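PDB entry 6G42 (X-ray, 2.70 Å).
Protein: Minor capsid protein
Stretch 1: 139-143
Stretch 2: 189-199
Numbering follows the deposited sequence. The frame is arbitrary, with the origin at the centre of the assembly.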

# COMPACT_ATOMS: atom_id res chain seq x y z
N SER C 139 19.91 3.12 -7.85
CA SER C 139 18.63 3.10 -8.60
C SER C 139 18.12 1.71 -8.99
O SER C 139 17.00 1.60 -9.51
N LYS C 140 18.92 0.67 -8.77
CA LYS C 140 18.64 -0.71 -9.24
C LYS C 140 18.43 -0.85 -10.77
O LYS C 140 17.77 -1.79 -11.24
N LYS C 141 19.02 0.07 -11.52
CA LYS C 141 18.90 0.13 -12.98
C LYS C 141 20.29 0.10 -13.60
O LYS C 141 21.23 0.66 -13.04
N PHE C 142 20.41 -0.57 -14.74
CA PHE C 142 21.67 -0.63 -15.47
C PHE C 142 21.84 0.62 -16.33
O PHE C 142 20.86 1.15 -16.87
N GLU C 143 23.09 1.07 -16.44
CA GLU C 143 23.44 2.31 -17.15
C GLU C 143 24.50 2.04 -18.22
O GLU C 143 25.36 1.18 -18.05
N THR C 189 20.30 5.71 -18.81
CA THR C 189 19.83 4.70 -17.85
C THR C 189 18.48 4.13 -18.29
O THR C 189 17.77 4.73 -19.09
N GLN C 190 18.15 2.95 -17.77
CA GLN C 190 16.86 2.30 -18.00
C GLN C 190 15.72 3.18 -17.49
O GLN C 190 15.88 3.86 -16.47
N ASP C 191 14.58 3.18 -18.18
CA ASP C 191 13.39 3.90 -17.68
C ASP C 191 12.62 3.13 -16.57
O ASP C 191 11.70 3.69 -15.96
N ALA C 192 13.01 1.88 -16.31
CA ALA C 192 12.38 1.03 -15.28
C ALA C 192 13.29 -0.12 -14.86
O ALA C 192 14.11 -0.60 -15.64
N SER C 193 13.12 -0.57 -13.62
CA SER C 193 13.87 -1.70 -13.09
C SER C 193 13.45 -2.99 -13.80
O SER C 193 12.27 -3.20 -14.04
N THR C 194 14.44 -3.83 -14.15
CA THR C 194 14.20 -5.13 -14.82
C THR C 194 14.83 -6.33 -14.09
O THR C 194 15.08 -7.38 -14.70
N LEU C 195 15.06 -6.19 -12.79
CA LEU C 195 15.62 -7.27 -11.99
C LEU C 195 14.69 -8.49 -11.94
O LEU C 195 15.15 -9.62 -11.79
N GLU C 196 13.39 -8.26 -12.07
CA GLU C 196 12.38 -9.33 -12.22
C GLU C 196 12.62 -10.26 -13.43
O GLU C 196 12.25 -11.42 -13.38
N PHE C 197 13.22 -9.72 -14.49
CA PHE C 197 13.60 -10.49 -15.71
C PHE C 197 14.92 -11.27 -15.59
O PHE C 197 15.25 -12.06 -16.48
N LEU C 198 15.68 -11.01 -14.52
CA LEU C 198 17.00 -11.61 -14.30
C LEU C 198 17.02 -12.71 -13.23
O LEU C 198 17.79 -13.66 -13.34
N THR C 199 16.20 -12.56 -12.19
CA THR C 199 16.15 -13.55 -11.11
C THR C 199 15.74 -14.94 -11.63
O THR C 199 14.73 -15.08 -12.32

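How does the turn at the start of the first stretch meet its partner? Ser139 makes no contact across the gap; its hydroxyl, with chi1 p, instead accepts a weak hydrogen bond from the backbone of the same stretch, Lys141 N to Ser139 OG at 3.3 Å. Lys140, chi1 m, leaves sideways and its end leads away, so its nearest side-chain approach is CB to Leu195 CD1 at 4.0 Å. Its carbonyl does the polar work: Ser193 OG, on a t rotamer, donates a weak hydrogen bond to Lys140 O at 3.4 Å.

What does the long chain of Lys141 rest on? With chi1 m and the remaining torsions all t, it extends along the second stretch. CB lies 3.7 Å from Thr189 OG1, while farther out CE passes Ala192 CA at 3.8 Å. The ammonium NZ stays 3.8 Å from Asp191 O, too far for a hydrogen bond.

Why is Gln190 so important to Phe142? Pointing toward the first stretch with chi1 m and chi2 t, it brings OE1 to Phe142 N, a nearly straight hydrogen bond of 2.9 Å. The other end of the amide is held as well, because Gln190 NE2 donates to Thr194 OG1 at 2.9 Å. A weak bond from Gln190 N to Phe142 O, 3.4 Å, completes the pairing. The Phe142 ring, chi1 m, has OE1 near its plane at the edge, and its CE1 packs against Leu198 CD1 at 3.7 Å and Leu195 CD2 at 4.2 Å. Both leucines point toward the first stretch with m, t rotamers.

How does the contact finish at Glu143? It pairs antiparallel with Thr189, without backbone hydrogen bonds between them, and both side chains lie on the same sheet face. Glu143 CG comes within 3.9 Å of Thr189 OG1, whereas Glu143 OE2 is hydrogen-bonded elsewhere in the structure.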

# COMPACT_ATOMS: atom_id res chain seq x y z
CB SER C 139 18.78 3.94 -9.86
OG SER C 139 19.60 3.29 -10.81
CB LYS C 140 17.48 -1.33 -8.45
CG LYS C 140 17.79 -1.57 -6.97
CD LYS C 140 17.11 -0.56 -6.05
CE LYS C 140 15.63 -0.88 -5.87
NZ LYS C 140 14.96 0.07 -4.93
CB LYS C 141 18.22 1.43 -13.40
CG LYS C 141 16.76 1.52 -13.03
CD LYS C 141 16.27 2.95 -13.12
CE LYS C 141 14.75 3.03 -13.02
NZ LYS C 141 14.26 4.41 -13.28
CB PHE C 142 21.73 -1.89 -16.34
CG PHE C 142 21.83 -3.16 -15.55
CD1 PHE C 142 20.69 -3.78 -15.05
CD2 PHE C 142 23.07 -3.75 -15.30
CE1 PHE C 142 20.78 -4.95 -14.31
CE2 PHE C 142 23.17 -4.92 -14.56
CZ PHE C 142 22.02 -5.53 -14.07
CB GLU C 143 23.99 3.35 -16.18
CG GLU C 143 23.04 3.73 -15.06
CD GLU C 143 23.61 4.82 -14.17
OE1 GLU C 143 24.76 4.69 -13.72
OE2 GLU C 143 22.89 5.81 -13.90
CB THR C 189 19.73 5.29 -16.41
OG1 THR C 189 19.25 4.30 -15.50
CG2 THR C 189 18.82 6.52 -16.35
CB GLN C 190 16.80 0.96 -17.24
CG GLN C 190 17.63 -0.17 -17.82
CD GLN C 190 17.51 -1.46 -17.01
OE1 GLN C 190 17.98 -1.54 -15.88
NE2 GLN C 190 16.90 -2.49 -17.60
CB ASP C 191 12.46 4.40 -18.83
CG ASP C 191 11.73 3.27 -19.59
OD1 ASP C 191 11.07 2.40 -18.97
OD2 ASP C 191 11.75 3.30 -20.84
CB ALA C 192 11.06 0.48 -15.80
CB SER C 193 13.64 -1.83 -11.58
OG SER C 193 14.51 -2.80 -11.01
CB THR C 194 14.68 -5.12 -16.29
OG1 THR C 194 16.11 -5.01 -16.34
CG2 THR C 194 14.04 -3.98 -17.07
CB LEU C 195 15.94 -6.78 -10.57
CG LEU C 195 16.82 -5.53 -10.42
CD1 LEU C 195 17.11 -5.26 -8.94
CD2 LEU C 195 18.12 -5.66 -11.20
CB GLU C 196 10.96 -8.74 -12.26
CG GLU C 196 10.67 -7.85 -13.46
CD GLU C 196 9.33 -7.14 -13.39
OE1 GLU C 196 8.33 -7.77 -12.98
OE2 GLU C 196 9.25 -5.96 -13.79
CB PHE C 197 13.74 -9.54 -16.92
CG PHE C 197 12.43 -9.12 -17.52
CD1 PHE C 197 11.63 -8.18 -16.88
CD2 PHE C 197 12.01 -9.63 -18.75
CE1 PHE C 197 10.43 -7.78 -17.43
CE2 PHE C 197 10.81 -9.23 -19.30
CZ PHE C 197 10.01 -8.31 -18.64
CB LEU C 198 17.99 -10.50 -13.92
CG LEU C 198 18.11 -9.30 -14.88
CD1 LEU C 198 19.16 -8.31 -14.39
CD2 LEU C 198 18.44 -9.72 -16.30
CB THR C 199 15.22 -13.14 -9.94
OG1 THR C 199 15.21 -14.18 -8.95
CG2 THR C 199 13.77 -12.86 -10.38